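Local coordinates for structural polyprotein, VP3 (Israeli acute paralysis virus, PDB 5CDD) that probably serves as a structural building block of the icosahedral virus capsid, as one of the jelly-roll coat proteins cut from the structural polyprotein, at residues F213-G218 / N227-E232. Residues are numbered along the deposited sequence; the frame is centred on the assembly and turned at random.
Sequences FLKTAG and NWNFHE
K215 and E232 head a strand-to-helix contact in which the short strand 214-215 and the turn after it lie against the one-turn helix 228-231, both in the capsid jelly roll of VP3. Just past the helix, E232 O receives the amide of K215 (N to O 3.0 Å, 145° at the hydrogen), the single hydrogen bond between the two segments. L214 CD2 and K215 CB rest on the same carbonyl oxygen. The side chains of K215 and E232 then run side by side in the same direction, K215 CD on E232 CB at 3.8 Å. Their charged ends make only a long salt bridge, NZ to OE1 3.9 Å, and K215 NZ has its hydrogen bond with Q150 OE1 of a neighbouring chain, so the lysine ties this corner to another subunit. E232 CG sits over the centre of the W228 indole, 3.5 Å above its plane. K215 NZ comes obliquely to the same ring, nearest CH2 and CZ3. Nearly one turn back along the helix, N229 CB meets A217 CB at 3.6 Å, and N229 OD1 lies beside K215 CD. The other end is closed by G218, whose positive phi (62°) suits a residue without a side chain; its O lies in the plane of the F230 ring, at the edge, 3.6 Å from CD1, and also takes a CA-H...O contact from F230 CA. S233 OG bridges the two segments here, hydrogen-bonded to G218 N and N229 O. Segment 213-218 is anchored by backbone pairing of L214 with W133 of strand 132-144 and by the bond of T216 OG1 to F130 O; on the helix side, F230 packs on F234 and on I171 of strand 171-173.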
loop_
_atom_site.group_PDB
_atom_site.type_symbol
_atom_site.label_atom_id
_atom_site.label_comp_id
_atom_site.label_asym_id
_atom_site.label_seq_id
_atom_site.Cartn_x
_atom_site.Cartn_y
_atom_site.Cartn_z
ATOM N N PHE B 213 -5.233 45.305 -8.997
ATOM C CA PHE B 213 -6.077 45.510 -7.827
ATOM C C PHE B 213 -5.901 46.951 -7.360
ATOM O O PHE B 213 -4.886 47.584 -7.654
ATOM C CB PHE B 213 -5.652 44.580 -6.690
ATOM C CG PHE B 213 -5.641 43.120 -7.052
ATOM C CD1 PHE B 213 -6.830 42.411 -7.190
ATOM C CD2 PHE B 213 -4.435 42.445 -7.212
ATOM C CE1 PHE B 213 -6.817 41.048 -7.477
ATOM C CE2 PHE B 213 -4.410 41.084 -7.498
ATOM C CZ PHE B 213 -5.605 40.384 -7.629
ATOM N N LEU B 214 -6.888 47.466 -6.632
ATOM C CA LEU B 214 -6.824 48.826 -6.103
ATOM C C LEU B 214 -6.788 48.771 -4.580
ATOM O O LEU B 214 -7.252 47.804 -3.977
ATOM C CB LEU B 214 -8.032 49.641 -6.570
ATOM C CG LEU B 214 -8.053 50.047 -8.046
ATOM C CD1 LEU B 214 -9.377 50.710 -8.374
ATOM C CD2 LEU B 214 -6.901 50.995 -8.335
ATOM N N LYS B 215 -6.233 49.808 -3.961
ATOM C CA LYS B 215 -6.134 49.854 -2.509
ATOM C C LYS B 215 -7.507 49.926 -1.854
ATOM O O LYS B 215 -8.490 50.298 -2.491
ATOM C CB LYS B 215 -5.270 51.044 -2.081
ATOM C CG LYS B 215 -3.791 50.889 -2.440
ATOM C CD LYS B 215 -2.940 52.000 -1.831
ATOM C CE LYS B 215 -1.445 51.731 -2.001
ATOM N NZ LYS B 215 -1.003 51.750 -3.423
ATOM N N THR B 216 -7.572 49.562 -0.578
ATOM C CA THR B 216 -8.833 49.576 0.154
ATOM C C THR B 216 -8.882 50.632 1.253
ATOM O O THR B 216 -9.796 50.633 2.074
ATOM C CB THR B 216 -9.108 48.199 0.800
ATOM O OG1 THR B 216 -8.085 47.917 1.764
ATOM C CG2 THR B 216 -9.143 47.106 -0.261
ATOM N N ALA B 217 -7.901 51.526 1.265
ATOM C CA ALA B 217 -7.832 52.579 2.271
ATOM C C ALA B 217 -9.060 53.482 2.220
ATOM O O ALA B 217 -9.647 53.819 3.252
ATOM C CB ALA B 217 -6.566 53.406 2.067
ATOM N N GLY B 218 -9.453 53.864 1.010
ATOM C CA GLY B 218 -10.607 54.733 0.857
ATOM C C GLY B 218 -10.477 56.111 1.490
ATOM O O GLY B 218 -9.449 56.777 1.346
ATOM N N ASN B 227 -4.201 62.498 1.080
ATOM C CA ASN B 227 -5.289 62.220 0.154
ATOM C C ASN B 227 -4.827 61.316 -0.985
ATOM O O ASN B 227 -5.528 61.166 -1.982
ATOM C CB ASN B 227 -5.834 63.538 -0.413
ATOM C CG ASN B 227 -4.853 64.226 -1.342
ATOM O OD1 ASN B 227 -3.679 64.375 -1.016
ATOM N ND2 ASN B 227 -5.332 64.648 -2.505
ATOM N N TRP B 228 -3.656 60.706 -0.832
ATOM C CA TRP B 228 -3.137 59.837 -1.883
ATOM C C TRP B 228 -3.730 58.440 -1.915
ATOM O O TRP B 228 -3.969 57.887 -2.988
ATOM C CB TRP B 228 -1.618 59.707 -1.797
ATOM C CG TRP B 228 -1.045 59.070 -3.026
ATOM C CD1 TRP B 228 -1.008 59.608 -4.280
ATOM C CD2 TRP B 228 -0.428 57.773 -3.125
ATOM N NE1 TRP B 228 -0.401 58.734 -5.151
ATOM C CE2 TRP B 228 -0.038 57.607 -4.472
ATOM C CE3 TRP B 228 -0.166 56.747 -2.206
ATOM C CZ2 TRP B 228 0.600 56.444 -4.923
ATOM C CZ3 TRP B 228 0.470 55.591 -2.660
ATOM C CH2 TRP B 228 0.848 55.453 -4.006
ATOM N N ASN B 229 -3.942 57.855 -0.743
ATOM C CA ASN B 229 -4.509 56.516 -0.680
ATOM C C ASN B 229 -5.935 56.556 -1.181
ATOM O O ASN B 229 -6.452 55.569 -1.700
ATOM C CB ASN B 229 -4.488 55.975 0.749
ATOM C CG ASN B 229 -3.088 55.680 1.239
ATOM O OD1 ASN B 229 -2.340 54.926 0.611
ATOM N ND2 ASN B 229 -2.724 56.275 2.369
ATOM N N PHE B 230 -6.565 57.714 -1.023
ATOM C CA PHE B 230 -7.934 57.911 -1.461
ATOM C C PHE B 230 -8.029 57.708 -2.967
ATOM O O PHE B 230 -8.879 56.963 -3.451
ATOM C CB PHE B 230 -8.399 59.321 -1.102
ATOM C CG PHE B 230 -9.785 59.634 -1.573
ATOM C CD1 PHE B 230 -10.890 59.092 -0.929
ATOM C CD2 PHE B 230 -9.985 60.441 -2.686
ATOM C CE1 PHE B 230 -12.179 59.348 -1.388
ATOM C CE2 PHE B 230 -11.268 60.704 -3.154
ATOM C CZ PHE B 230 -12.367 60.156 -2.505
ATOM N N HIS B 231 -7.146 58.374 -3.702
ATOM C CA HIS B 231 -7.130 58.279 -5.156
ATOM C C HIS B 231 -6.701 56.902 -5.640
ATOM O O HIS B 231 -7.096 56.465 -6.720
ATOM C CB HIS B 231 -6.202 59.348 -5.739
ATOM C CG HIS B 231 -6.685 60.747 -5.519
ATOM N ND1 HIS B 231 -7.882 61.208 -6.026
ATOM C CD2 HIS B 231 -6.141 61.782 -4.838
ATOM C CE1 HIS B 231 -8.054 62.467 -5.665
ATOM N NE2 HIS B 231 -7.012 62.840 -4.943
ATOM N N GLU B 232 -5.896 56.221 -4.833
ATOM C CA GLU B 232 -5.407 54.890 -5.175
ATOM C C GLU B 232 -6.428 53.800 -4.858
ATOM O O GLU B 232 -6.130 52.612 -4.980
ATOM C CB GLU B 232 -4.110 54.602 -4.413
ATOM C CG GLU B 232 -2.934 55.464 -4.832
ATOM C CD GLU B 232 -2.474 55.160 -6.244
ATOM O OE1 GLU B 232 -1.999 54.027 -6.483
ATOM O OE2 GLU B 232 -2.593 56.050 -7.114
#